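Local coordinates for appr-1-p processing domain protein (PDB 5M3E) that belongs to the macro domain family and holds adenosine-5-diphosphoribose in a cleft at the C-terminal ends of the inner strands of its mixed beta-sheet, at residues Asn18-Pro23 with Leu43-Ala48; Ala26-Val31 with Ile121-Leu126; Ile70-Arg75 with Tyr83-Pro88. All coordinates share one frame; numbering follows the deposited sequence.

Contact 1. Residues Asn18-Pro23 with Leu43-Ala48. With APR (adenosine-5-diphosphoribose), chain B.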
loop_
_atom_site.group_PDB
_atom_site.type_symbol
_atom_site.label_atom_id
_atom_site.label_comp_id
_atom_site.label_asym_id
_atom_site.label_seq_id
_atom_site.Cartn_x
_atom_site.Cartn_y
_atom_site.Cartn_z
ATOM N N ASN A 18 -10.065 -1.708 10.768
ATOM C CA ASN A 18 -9.987 -2.386 9.498
ATOM C C ASN A 18 -9.700 -1.320 8.448
ATOM O O ASN A 18 -10.491 -0.397 8.270
ATOM C CB ASN A 18 -11.300 -3.137 9.224
ATOM C CG ASN A 18 -11.482 -3.494 7.759
ATOM O OD1 ASN A 18 -10.516 -3.672 7.020
ATOM N ND2 ASN A 18 -12.724 -3.606 7.338
ATOM N N LEU A 19 -8.555 -1.476 7.769
ATOM C CA LEU A 19 -8.065 -0.555 6.743
ATOM C C LEU A 19 -9.083 -0.268 5.638
ATOM O O LEU A 19 -9.177 0.858 5.147
ATOM C CB LEU A 19 -6.792 -1.153 6.098
ATOM C CG LEU A 19 -6.240 -0.531 4.822
ATOM C CD1 LEU A 19 -5.716 0.849 5.135
ATOM C CD2 LEU A 19 -5.104 -1.379 4.295
ATOM N N LEU A 20 -9.805 -1.299 5.221
ATOM C CA LEU A 20 -10.621 -1.251 3.976
ATOM C C LEU A 20 -11.879 -0.376 4.071
ATOM O O LEU A 20 -12.503 -0.078 3.041
ATOM C CB LEU A 20 -11.027 -2.678 3.521
ATOM C CG LEU A 20 -9.932 -3.510 2.838
ATOM C CD1 LEU A 20 -9.037 -4.237 3.841
ATOM C CD2 LEU A 20 -10.583 -4.503 1.898
ATOM N N GLU A 21 -12.247 -0.011 5.302
ATOM C CA GLU A 21 -13.334 0.931 5.572
ATOM C C GLU A 21 -12.825 2.328 5.996
ATOM O O GLU A 21 -13.590 3.130 6.513
ATOM C CB GLU A 21 -14.318 0.302 6.595
ATOM C CG GLU A 21 -15.296 -0.709 5.951
ATOM C CD GLU A 21 -16.032 -1.633 6.937
ATOM O OE1 GLU A 21 -15.439 -2.003 7.984
ATOM O OE2 GLU A 21 -17.202 -2.023 6.643
ATOM N N ALA A 22 -11.548 2.630 5.742
ATOM C CA ALA A 22 -11.001 3.966 5.997
ATOM C C ALA A 22 -11.639 5.008 5.077
ATOM O O ALA A 22 -11.699 4.803 3.867
ATOM C CB ALA A 22 -9.483 3.999 5.831
ATOM N N PRO A 23 -12.053 6.157 5.634
ATOM C CA PRO A 23 -12.745 7.142 4.812
ATOM C C PRO A 23 -11.788 8.002 3.962
ATOM O O PRO A 23 -11.765 9.229 4.129
ATOM C CB PRO A 23 -13.482 7.994 5.869
ATOM C CG PRO A 23 -12.610 7.912 7.090
ATOM C CD PRO A 23 -11.719 6.711 6.965
ATOM N N LEU A 43 -5.540 -10.719 0.296
ATOM C CA LEU A 43 -6.730 -11.560 0.103
ATOM C C LEU A 43 -8.015 -10.758 0.291
ATOM O O LEU A 43 -8.917 -10.841 -0.541
ATOM C CB LEU A 43 -6.721 -12.734 1.051
ATOM C CG LEU A 43 -7.861 -13.769 1.013
ATOM C CD1 LEU A 43 -8.104 -14.254 -0.416
ATOM C CD2 LEU A 43 -7.508 -14.931 1.927
ATOM N N GLN A 44 -8.043 -9.931 1.335
ATOM C CA GLN A 44 -9.188 -9.042 1.623
ATOM C C GLN A 44 -9.401 -8.041 0.511
ATOM O O GLN A 44 -10.553 -7.814 0.127
ATOM C CB GLN A 44 -9.020 -8.291 2.953
ATOM C CG GLN A 44 -8.892 -9.190 4.182
ATOM C CD GLN A 44 -8.280 -8.473 5.385
ATOM O OE1 GLN A 44 -8.898 -7.581 5.926
ATOM N NE2 GLN A 44 -7.072 -8.887 5.815
ATOM N N PHE A 45 -8.306 -7.472 -0.013
ATOM C CA PHE A 45 -8.376 -6.569 -1.175
ATOM C C PHE A 45 -8.888 -7.249 -2.448
ATOM O O PHE A 45 -9.617 -6.623 -3.225
ATOM C CB PHE A 45 -7.028 -5.894 -1.472
ATOM C CG PHE A 45 -6.829 -4.573 -0.768
ATOM C CD1 PHE A 45 -6.513 -4.524 0.565
ATOM C CD2 PHE A 45 -6.913 -3.366 -1.466
ATOM C CE1 PHE A 45 -6.317 -3.304 1.216
ATOM C CE2 PHE A 45 -6.691 -2.149 -0.824
ATOM C CZ PHE A 45 -6.403 -2.120 0.524
ATOM N N LYS A 46 -8.526 -8.507 -2.660
ATOM C CA LYS A 46 -9.087 -9.287 -3.780
ATOM C C LYS A 46 -10.616 -9.428 -3.685
ATOM O O LYS A 46 -11.315 -9.177 -4.665
ATOM C CB LYS A 46 -8.427 -10.664 -3.844
ATOM C CG LYS A 46 -8.923 -11.618 -4.918
ATOM C CD LYS A 46 -8.220 -12.941 -4.710
ATOM C CE LYS A 46 -8.290 -13.853 -5.922
ATOM N NZ LYS A 46 -9.656 -14.278 -6.267
ATOM N N ARG A 47 -11.109 -9.807 -2.501
ATOM C CA ARG A 47 -12.557 -9.921 -2.237
ATOM C C ARG A 47 -13.254 -8.564 -2.360
ATOM O O ARG A 47 -14.245 -8.444 -3.082
ATOM C CB ARG A 47 -12.864 -10.492 -0.847
ATOM C CG ARG A 47 -12.209 -11.826 -0.537
ATOM C CD ARG A 47 -13.083 -12.715 0.368
ATOM N NE ARG A 47 -12.261 -13.511 1.281
ATOM C CZ ARG A 47 -11.757 -13.087 2.453
ATOM N NH1 ARG A 47 -11.988 -11.846 2.921
ATOM N NH2 ARG A 47 -11.008 -13.921 3.179
ATOM N N ALA A 48 -12.723 -7.550 -1.671
ATOM C CA ALA A 48 -13.361 -6.236 -1.647
ATOM C C ALA A 48 -13.313 -5.545 -2.989
ATOM O O ALA A 48 -14.298 -4.921 -3.372
ATOM C CB ALA A 48 -12.759 -5.340 -0.567
HETATM N N1 APR B . -6.830 -3.653 8.342
HETATM C C2 APR B . -5.670 -3.267 8.919
HETATM N N3 APR B . -4.635 -4.106 9.122
HETATM C C4 APR B . -4.720 -5.407 8.752
HETATM C C5 APR B . -5.951 -5.917 8.112
HETATM C C6 APR B . -7.034 -4.924 7.923
HETATM N N6 APR B . -8.207 -5.265 7.354
HETATM N N7 APR B . -5.751 -7.229 7.849
HETATM C C8 APR B . -4.493 -7.531 8.280
HETATM N N9 APR B . -3.892 -6.436 8.827
HETATM C "C1'" APR B . -2.532 -6.299 9.388
HETATM C "C2'" APR B . -2.000 -7.525 10.108
HETATM O "O2'" APR B . -1.393 -7.095 11.326
HETATM C "C3'" APR B . -0.933 -8.083 9.208
HETATM O "O3'" APR B . 0.127 -8.714 9.955
HETATM O "O4'" APR B . -1.658 -6.044 8.281
HETATM C "C4'" APR B . -0.486 -6.836 8.434
HETATM C "C5'" APR B . 0.154 -7.073 7.072
HETATM O "O5'" APR B . -0.603 -8.014 6.295
HETATM P PA APR B . 0.159 -8.998 5.274
HETATM O O1A APR B . -0.870 -9.385 4.249
HETATM O O2A APR B . 0.892 -10.047 6.060
HETATM O O3A APR B . 1.210 -7.997 4.526
HETATM P PB APR B . 2.800 -8.236 4.319
HETATM O O1B APR B . 3.433 -8.631 5.626
HETATM O O2B APR B . 3.385 -7.045 3.556
HETATM O O5D APR B . 2.925 -9.503 3.334
HETATM C C5D APR B . 2.803 -9.450 1.906
HETATM O O4D APR B . 1.106 -11.180 2.062
HETATM O O1D APR B . -0.748 -9.811 1.776
HETATM C C1D APR B . -0.005 -10.899 1.214
HETATM O O2D APR B . -0.163 -11.184 -1.201
HETATM C C2D APR B . 0.542 -10.506 -0.155
HETATM O O3D APR B . 2.350 -12.062 -0.708
HETATM C C3D APR B . 2.029 -10.805 -0.100
HETATM C C4D APR B . 2.325 -10.815 1.395
#

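Contact 2. Residues Ala26-Val31 with Ile121-Leu126. With APR (adenosine-5-diphosphoribose), chain B.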
loop_
_atom_site.group_PDB
_atom_site.type_symbol
_atom_site.label_atom_id
_atom_site.label_comp_id
_atom_site.label_asym_id
_atom_site.label_seq_id
_atom_site.Cartn_x
_atom_site.Cartn_y
_atom_site.Cartn_z
ATOM N N ALA A 26 -7.344 7.176 -1.168
ATOM C CA ALA A 26 -6.414 6.112 -1.641
ATOM C C ALA A 26 -6.105 5.062 -0.588
ATOM O O ALA A 26 -5.828 5.390 0.554
ATOM C CB ALA A 26 -5.106 6.710 -2.141
ATOM N N LEU A 27 -6.145 3.794 -0.982
ATOM C CA LEU A 27 -5.853 2.680 -0.070
ATOM C C LEU A 27 -4.577 1.963 -0.492
ATOM O O LEU A 27 -4.385 1.695 -1.657
ATOM C CB LEU A 27 -7.023 1.676 -0.037
ATOM C CG LEU A 27 -8.296 2.044 0.730
ATOM C CD1 LEU A 27 -9.280 0.873 0.678
ATOM C CD2 LEU A 27 -7.995 2.410 2.175
ATOM N N VAL A 28 -3.725 1.638 0.472
ATOM C CA VAL A 28 -2.509 0.892 0.179
ATOM C C VAL A 28 -2.734 -0.567 0.428
ATOM O O VAL A 28 -3.104 -0.975 1.527
ATOM C CB VAL A 28 -1.293 1.368 0.994
ATOM C CG1 VAL A 28 -0.069 0.483 0.728
ATOM C CG2 VAL A 28 -0.972 2.821 0.661
ATOM N N ASN A 29 -2.487 -1.337 -0.619
ATOM C CA ASN A 29 -2.483 -2.796 -0.573
ATOM C C ASN A 29 -1.043 -3.333 -0.552
ATOM O O ASN A 29 -0.169 -2.791 -1.199
ATOM C CB ASN A 29 -3.274 -3.361 -1.772
ATOM C CG ASN A 29 -3.436 -4.886 -1.706
ATOM O OD1 ASN A 29 -3.257 -5.492 -0.668
ATOM N ND2 ASN A 29 -3.736 -5.499 -2.831
ATOM N N THR A 30 -0.817 -4.414 0.194
ATOM C CA THR A 30 0.483 -5.103 0.245
ATOM C C THR A 30 0.459 -6.283 -0.724
ATOM O O THR A 30 -0.283 -7.258 -0.509
ATOM C CB THR A 30 0.759 -5.672 1.646
ATOM O OG1 THR A 30 -0.226 -6.669 1.980
ATOM C CG2 THR A 30 0.690 -4.600 2.662
ATOM N N VAL A 31 1.300 -6.223 -1.754
ATOM C CA VAL A 31 1.328 -7.271 -2.756
ATOM C C VAL A 31 2.704 -7.874 -2.956
ATOM O O VAL A 31 3.713 -7.301 -2.557
ATOM C CB VAL A 31 0.769 -6.782 -4.129
ATOM C CG1 VAL A 31 -0.657 -6.303 -3.973
ATOM C CG2 VAL A 31 1.630 -5.693 -4.770
ATOM N N ILE A 121 -4.976 9.112 2.572
ATOM C CA ILE A 121 -4.502 7.779 2.237
ATOM C C ILE A 121 -4.403 6.957 3.525
ATOM O O ILE A 121 -4.183 7.494 4.582
ATOM C CB ILE A 121 -3.167 7.855 1.416
ATOM C CG1 ILE A 121 -2.563 6.467 1.176
ATOM C CG2 ILE A 121 -2.131 8.724 2.098
ATOM C CD1 ILE A 121 -1.654 6.405 -0.040
ATOM N N ALA A 122 -4.616 5.657 3.419
ATOM C CA ALA A 122 -4.493 4.763 4.547
ATOM C C ALA A 122 -3.615 3.577 4.177
ATOM O O ALA A 122 -3.695 3.070 3.046
ATOM C CB ALA A 122 -5.864 4.293 4.992
ATOM N N LEU A 123 -2.774 3.161 5.124
ATOM C CA LEU A 123 -1.865 2.015 4.957
ATOM C C LEU A 123 -1.989 1.014 6.114
ATOM O O LEU A 123 -2.381 1.393 7.211
ATOM C CB LEU A 123 -0.388 2.403 4.992
ATOM C CG LEU A 123 0.279 3.641 4.422
ATOM C CD1 LEU A 123 -0.275 4.918 5.059
ATOM C CD2 LEU A 123 1.782 3.490 4.648
ATOM N N PRO A 124 -1.592 -0.252 5.860
ATOM C CA PRO A 124 -1.363 -1.248 6.880
ATOM C C PRO A 124 0.130 -1.279 7.284
ATOM O O PRO A 124 0.903 -0.461 6.751
ATOM C CB PRO A 124 -1.751 -2.533 6.172
ATOM C CG PRO A 124 -1.274 -2.304 4.770
ATOM C CD PRO A 124 -1.413 -0.830 4.512
ATOM N N PRO A 125 0.525 -2.215 8.209
ATOM C CA PRO A 125 1.925 -2.466 8.544
ATOM C C PRO A 125 2.640 -3.240 7.441
ATOM O O PRO A 125 2.627 -4.487 7.410
ATOM C CB PRO A 125 1.848 -3.268 9.876
ATOM C CG PRO A 125 0.493 -2.964 10.424
ATOM C CD PRO A 125 -0.349 -2.926 9.169
ATOM N N LEU A 126 3.295 -2.454 6.581
ATOM C CA LEU A 126 3.959 -2.919 5.369
ATOM C C LEU A 126 5.092 -3.890 5.718
ATOM O O LEU A 126 5.999 -3.547 6.458
ATOM C CB LEU A 126 4.512 -1.730 4.572
ATOM C CG LEU A 126 3.654 -0.451 4.408
ATOM C CD1 LEU A 126 4.440 0.682 3.732
ATOM C CD2 LEU A 126 2.370 -0.726 3.652
HETATM N N1 APR B . -6.830 -3.653 8.342
HETATM C C2 APR B . -5.670 -3.267 8.919
HETATM N N3 APR B . -4.635 -4.106 9.122
HETATM C C4 APR B . -4.720 -5.407 8.752
HETATM C C5 APR B . -5.951 -5.917 8.112
HETATM C C6 APR B . -7.034 -4.924 7.923
HETATM N N6 APR B . -8.207 -5.265 7.354
HETATM N N7 APR B . -5.751 -7.229 7.849
HETATM C C8 APR B . -4.493 -7.531 8.280
HETATM N N9 APR B . -3.892 -6.436 8.827
HETATM C "C1'" APR B . -2.532 -6.299 9.388
HETATM C "C2'" APR B . -2.000 -7.525 10.108
HETATM O "O2'" APR B . -1.393 -7.095 11.326
HETATM C "C3'" APR B . -0.933 -8.083 9.208
HETATM O "O3'" APR B . 0.127 -8.714 9.955
HETATM O "O4'" APR B . -1.658 -6.044 8.281
HETATM C "C4'" APR B . -0.486 -6.836 8.434
HETATM C "C5'" APR B . 0.154 -7.073 7.072
HETATM O "O5'" APR B . -0.603 -8.014 6.295
HETATM P PA APR B . 0.159 -8.998 5.274
HETATM O O1A APR B . -0.870 -9.385 4.249
HETATM O O2A APR B . 0.892 -10.047 6.060
HETATM O O3A APR B . 1.210 -7.997 4.526
HETATM P PB APR B . 2.800 -8.236 4.319
HETATM O O1B APR B . 3.433 -8.631 5.626
HETATM O O2B APR B . 3.385 -7.045 3.556
HETATM O O5D APR B . 2.925 -9.503 3.334
HETATM C C5D APR B . 2.803 -9.450 1.906
HETATM O O4D APR B . 1.106 -11.180 2.062
HETATM O O1D APR B . -0.748 -9.811 1.776
HETATM C C1D APR B . -0.005 -10.899 1.214
HETATM O O2D APR B . -0.163 -11.184 -1.201
HETATM C C2D APR B . 0.542 -10.506 -0.155
HETATM O O3D APR B . 2.350 -12.062 -0.708
HETATM C C3D APR B . 2.029 -10.805 -0.100
HETATM C C4D APR B . 2.325 -10.815 1.395
#

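Contact 3. Residues Ile70-Arg75 with Tyr83-Pro88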
loop_
_atom_site.group_PDB
_atom_site.type_symbol
_atom_site.label_atom_id
_atom_site.label_comp_id
_atom_site.label_asym_id
_atom_site.label_seq_id
_atom_site.Cartn_x
_atom_site.Cartn_y
_atom_site.Cartn_z
ATOM N N ILE A 70 4.900 1.488 -6.944
ATOM C CA ILE A 70 3.461 1.299 -6.660
ATOM C C ILE A 70 2.712 1.032 -7.972
ATOM O O ILE A 70 2.872 1.790 -8.928
ATOM C CB ILE A 70 2.817 2.530 -5.954
ATOM C CG1 ILE A 70 3.592 2.947 -4.698
ATOM C CG2 ILE A 70 1.370 2.252 -5.553
ATOM C CD1 ILE A 70 3.912 1.819 -3.743
ATOM N N PHE A 71 1.909 -0.036 -8.016
ATOM C CA PHE A 71 0.991 -0.248 -9.132
ATOM C C PHE A 71 -0.355 0.340 -8.747
ATOM O O PHE A 71 -0.993 -0.168 -7.830
ATOM C CB PHE A 71 0.826 -1.731 -9.508
ATOM C CG PHE A 71 -0.328 -1.977 -10.452
ATOM C CD1 PHE A 71 -0.237 -1.605 -11.801
ATOM C CD2 PHE A 71 -1.535 -2.518 -9.984
ATOM C CE1 PHE A 71 -1.317 -1.806 -12.679
ATOM C CE2 PHE A 71 -2.614 -2.716 -10.845
ATOM C CZ PHE A 71 -2.505 -2.367 -12.202
ATOM N N VAL A 72 -0.792 1.393 -9.460
ATOM C CA VAL A 72 -2.031 2.126 -9.106
ATOM C C VAL A 72 -3.192 1.647 -9.935
ATOM O O VAL A 72 -3.071 1.505 -11.151
ATOM C CB VAL A 72 -1.898 3.676 -9.252
ATOM C CG1 VAL A 72 -3.252 4.374 -9.030
ATOM C CG2 VAL A 72 -0.844 4.218 -8.281
ATOM N N TYR A 73 -4.310 1.380 -9.267
ATOM C CA TYR A 73 -5.577 1.211 -9.958
ATOM C C TYR A 73 -6.475 2.385 -9.630
ATOM O O TYR A 73 -6.726 2.682 -8.462
ATOM C CB TYR A 73 -6.255 -0.102 -9.604
ATOM C CG TYR A 73 -7.516 -0.369 -10.417
ATOM C CD1 TYR A 73 -7.455 -0.562 -11.813
ATOM C CD2 TYR A 73 -8.775 -0.439 -9.788
ATOM C CE1 TYR A 73 -8.608 -0.794 -12.552
ATOM C CE2 TYR A 73 -9.930 -0.687 -10.518
ATOM C CZ TYR A 73 -9.852 -0.850 -11.901
ATOM O OH TYR A 73 -11.018 -1.077 -12.614
ATOM N N ASP A 74 -6.927 3.056 -10.694
ATOM C CA ASP A 74 -7.907 4.136 -10.628
ATOM C C ASP A 74 -9.268 3.444 -10.690
ATOM O O ASP A 74 -9.566 2.746 -11.662
ATOM C CB ASP A 74 -7.713 5.089 -11.828
ATOM C CG ASP A 74 -8.545 6.373 -11.728
ATOM O OD1 ASP A 74 -9.680 6.367 -11.202
ATOM O OD2 ASP A 74 -8.049 7.413 -12.193
ATOM N N ARG A 75 -10.079 3.622 -9.652
ATOM C CA ARG A 75 -11.432 3.044 -9.618
ATOM C C ARG A 75 -12.490 3.928 -10.275
ATOM O O ARG A 75 -13.646 3.541 -10.347
ATOM C CB ARG A 75 -11.839 2.735 -8.182
ATOM C CG ARG A 75 -11.010 1.635 -7.577
ATOM C CD ARG A 75 -11.490 1.262 -6.185
ATOM N NE ARG A 75 -12.856 0.735 -6.210
ATOM C CZ ARG A 75 -13.895 1.177 -5.497
ATOM N NH1 ARG A 75 -15.072 0.581 -5.658
ATOM N NH2 ARG A 75 -13.795 2.189 -4.626
ATOM N N TYR A 83 -8.402 5.420 -5.448
ATOM C CA TYR A 83 -7.171 4.720 -5.791
ATOM C C TYR A 83 -6.890 3.536 -4.867
ATOM O O TYR A 83 -7.036 3.644 -3.645
ATOM C CB TYR A 83 -5.980 5.697 -5.822
ATOM C CG TYR A 83 -6.136 6.758 -6.899
ATOM C CD1 TYR A 83 -6.079 6.414 -8.252
ATOM C CD2 TYR A 83 -6.371 8.100 -6.572
ATOM C CE1 TYR A 83 -6.246 7.366 -9.254
ATOM C CE2 TYR A 83 -6.532 9.067 -7.570
ATOM C CZ TYR A 83 -6.470 8.692 -8.911
ATOM O OH TYR A 83 -6.643 9.618 -9.906
ATOM N N ILE A 84 -6.516 2.408 -5.472
ATOM C CA ILE A 84 -5.767 1.366 -4.795
ATOM C C ILE A 84 -4.303 1.489 -5.214
ATOM O O ILE A 84 -3.973 1.387 -6.387
ATOM C CB ILE A 84 -6.261 -0.067 -5.110
ATOM C CG1 ILE A 84 -7.780 -0.202 -4.910
ATOM C CG2 ILE A 84 -5.484 -1.100 -4.281
ATOM C CD1 ILE A 84 -8.304 0.224 -3.553
ATOM N N PHE A 85 -3.441 1.706 -4.228
ATOM C CA PHE A 85 -2.004 1.695 -4.398
ATOM C C PHE A 85 -1.487 0.307 -3.973
ATOM O O PHE A 85 -1.333 0.014 -2.775
ATOM C CB PHE A 85 -1.403 2.805 -3.547
ATOM C CG PHE A 85 -1.614 4.206 -4.105
ATOM C CD1 PHE A 85 -2.444 4.477 -5.224
ATOM C CD2 PHE A 85 -0.987 5.278 -3.494
ATOM C CE1 PHE A 85 -2.587 5.773 -5.703
ATOM C CE2 PHE A 85 -1.138 6.585 -3.969
ATOM C CZ PHE A 85 -1.938 6.830 -5.067
ATOM N N ASN A 86 -1.230 -0.542 -4.965
ATOM C CA ASN A 86 -0.674 -1.817 -4.725
ATOM C C ASN A 86 0.839 -1.716 -4.521
ATOM O O ASN A 86 1.596 -1.550 -5.466
ATOM C CB ASN A 86 -1.064 -2.784 -5.854
ATOM C CG ASN A 86 -2.576 -2.960 -5.961
ATOM O OD1 ASN A 86 -3.190 -3.678 -5.172
ATOM N ND2 ASN A 86 -3.184 -2.285 -6.934
ATOM N N PHE A 87 1.248 -1.839 -3.259
ATOM C CA PHE A 87 2.619 -1.657 -2.773
ATOM C C PHE A 87 3.335 -3.026 -2.704
ATOM O O PHE A 87 2.948 -3.903 -1.935
ATOM C CB PHE A 87 2.531 -1.029 -1.376
ATOM C CG PHE A 87 3.829 -0.484 -0.830
ATOM C CD1 PHE A 87 4.959 -1.309 -0.620
ATOM C CD2 PHE A 87 3.923 0.883 -0.459
ATOM C CE1 PHE A 87 6.127 -0.782 -0.072
ATOM C CE2 PHE A 87 5.085 1.393 0.094
ATOM C CZ PHE A 87 6.187 0.560 0.293
ATOM N N PRO A 88 4.386 -3.210 -3.508
ATOM C CA PRO A 88 5.149 -4.445 -3.397
ATOM C C PRO A 88 6.005 -4.509 -2.149
ATOM O O PRO A 88 7.014 -3.782 -2.028
ATOM C CB PRO A 88 6.022 -4.427 -4.670
ATOM C CG PRO A 88 5.184 -3.650 -5.629
ATOM C CD PRO A 88 4.712 -2.520 -4.766
#

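Contact 1. Residues Asn18-Pro23 with Leu43-Ala48
Leu20 reaches helix 40-48 with both of its methyl groups: CD2 lies 3.4 Å from CB of Ala48, while CD1 comes to 3.9 Å from CE1 of Phe45. With chi1 at -76°, CG stands beside the backbone N and opposite the carbonyl carbon, and the branched end is carried over the helix surface. CD2 also lies over the rim of one face of the Phe45 ring. Alanine suits the next turn of this helix, since its short side chain lets the leucine come close. Leu19 meets the same ring differently, its CD2 sitting in the ring plane at the CE1 edge, 3.8 Å away, with the two side chains at about a right angle.

No hydrogen bond joins the two segments directly; the adenine of APR bridges them, and loop and helix together form the adenine end of the macro domain's ligand cleft. Its N6 donates to OD1 of Asn18 and also to OE1 of Gln44, both at 2.8 Å. The ring nitrogens serve as acceptors: N1 takes the backbone N-H of Leu19 in an almost straight bond (175°), and N7 takes NE2 of Gln44 at 2.9 Å. An amide with both a donor and an acceptor is well matched to this Hoogsteen edge (N6 and N7), and the extended chain of Gln44 carries it there. Asn18 is positioned by an Asx turn, in which N of Leu20 donates to OD1 from above the carbonyl plane (3.1 Å); the same oxygen thus serves protein and ligand. Gln44 is steadied by a second bond, from NE2 to O of Gly40.

Behind this first shell, Phe45 packs on Leu27 and Asn29 of strand 26-31, and Leu19 rests on Leu27, Ala122 and Tyr157, which seats both the loop and helix 40-48 against the central strands.

Contact 2. Residues Ala26-Val31 with Ile121-Leu126
Val28 packs its side chain against residues from Ile121 to Leu126. Its CB lies 3.6 Å from O of Ala122 and 4.1 Å from CD of Pro124. From there the side chain forks. CG1, anti to the backbone N (chi1 176°), points at CD2 of Leu126, 4.0 Å away, and the two side chains meet at about a right angle. CG2 stands beside the backbone N and takes the other direction: it packs over O of Ala122 and touches CD1 of Ile121 (3.7 Å) and CG of Leu123. A beta-branched residue is apt here because its two methyls serve partners on separate parts of the opposing chain.

The two backbones belong to parallel central strands of the macro domain sheet, 26-31 and 120-123, whose segments run 20° apart. Ala26 pairs with Ile121 and Leu27 with Ala122. N of Ala122 donates to O of Ala26, and N of Val28 to O of Ala122 at 2.9 Å. On the side of the sheet that carries Leu27 and Ala122, CD2 of the leucine rests against the alanine CB; a small residue at 122 also accommodates Leu19, which packs there from the loop after strand 11-15.

Pro124 lacks an N-H to continue the ladder, and its CD instead sits 3.4 Å from O of Val28. Its CG meets CG2 of Thr30, the two side chains running antiparallel to one another where they touch. The threonine methyl lies between this proline and O2B of APR, while OG1 is 3.2 Å from both O1D and O3A of APR, the O1D interaction being weak. In the loop after strand 120-123, CD of Pro125 approaches O4' of the same ligand.

Contact 3. Residues Ile70-Arg75 with Tyr83-Pro88
A beta hairpin at one margin of the macro domain sheet brings Ile70-Arg75 against Tyr83-Pro88, with strand 71-74 outermost and strand 83-88 bonded on its far side to strand 26-31. The strands run antiparallel at 164°. Phe71 with Asn86 and Tyr73 with Ile84 are the hydrogen-bonded pairs; N of Tyr73 reaches O of Ile84 at 2.9 Å. The non-hydrogen-bonded pairs, Val72 with Phe85 and Asp74 with Tyr83, alternate with them.

Val72 and Phe85 project together from the face turned to helix 99-115. CG2 of Val72 is 3.5 Å from CD1 of Phe85, while CG1 leans to CD1 of Tyr83. On the same side of the Phe85 ring, nearer its root, CG2 of Ile70 touches CB, and CD1 of Ile70 reaches CD2 of Phe87 at 3.4 Å. The two arms of an isoleucine thus span alternate residues of the facing strand. At the hairpin's other end, the Asp74 carboxylate is inclined 64° to the Tyr83 ring, with OD2 3.4 Å from CE1; OD2 also forms a salt bridge with Arg82, and OD1 accepts from N of Gly76.

Across the sheet, on the face toward helix 50-62, Asn86 and Phe71 run alongside each other, amide and ring planes 27° apart. Asparagine suits this buried place because each end of its amide finds a partner: OD1 accepts from ND2 of Asn29, and ND2 donates to OD1 of Asn52. ND2 has a further acceptor in O of Phe71, at 3.2 Å. That carbonyl oxygen also receives the backbone N of Asn86 at 2.9 Å, and the two donors of this one residue approach it from opposite faces of the carbonyl plane.

From the N terminus, the chain leaves strand 11-15 and enters the loop at 18-23, passes along strand 26-31, and reaches helix 40-48, where contact 1 is the first of the three to close. Contact 2 has by then opened on strand 26-31, so these two cross; it closes only at 121-126, some ninety residues later. Within that span the hairpin of contact 3 opens and closes. Strand 26-31 is the common element: it pairs with 120-123 on one side and 83-88 on the other, while Phe45 of helix 40-48 packs on Asn29 and Ile84. APR spans contacts 1 and 2, bringing loop, helix and strand ends together.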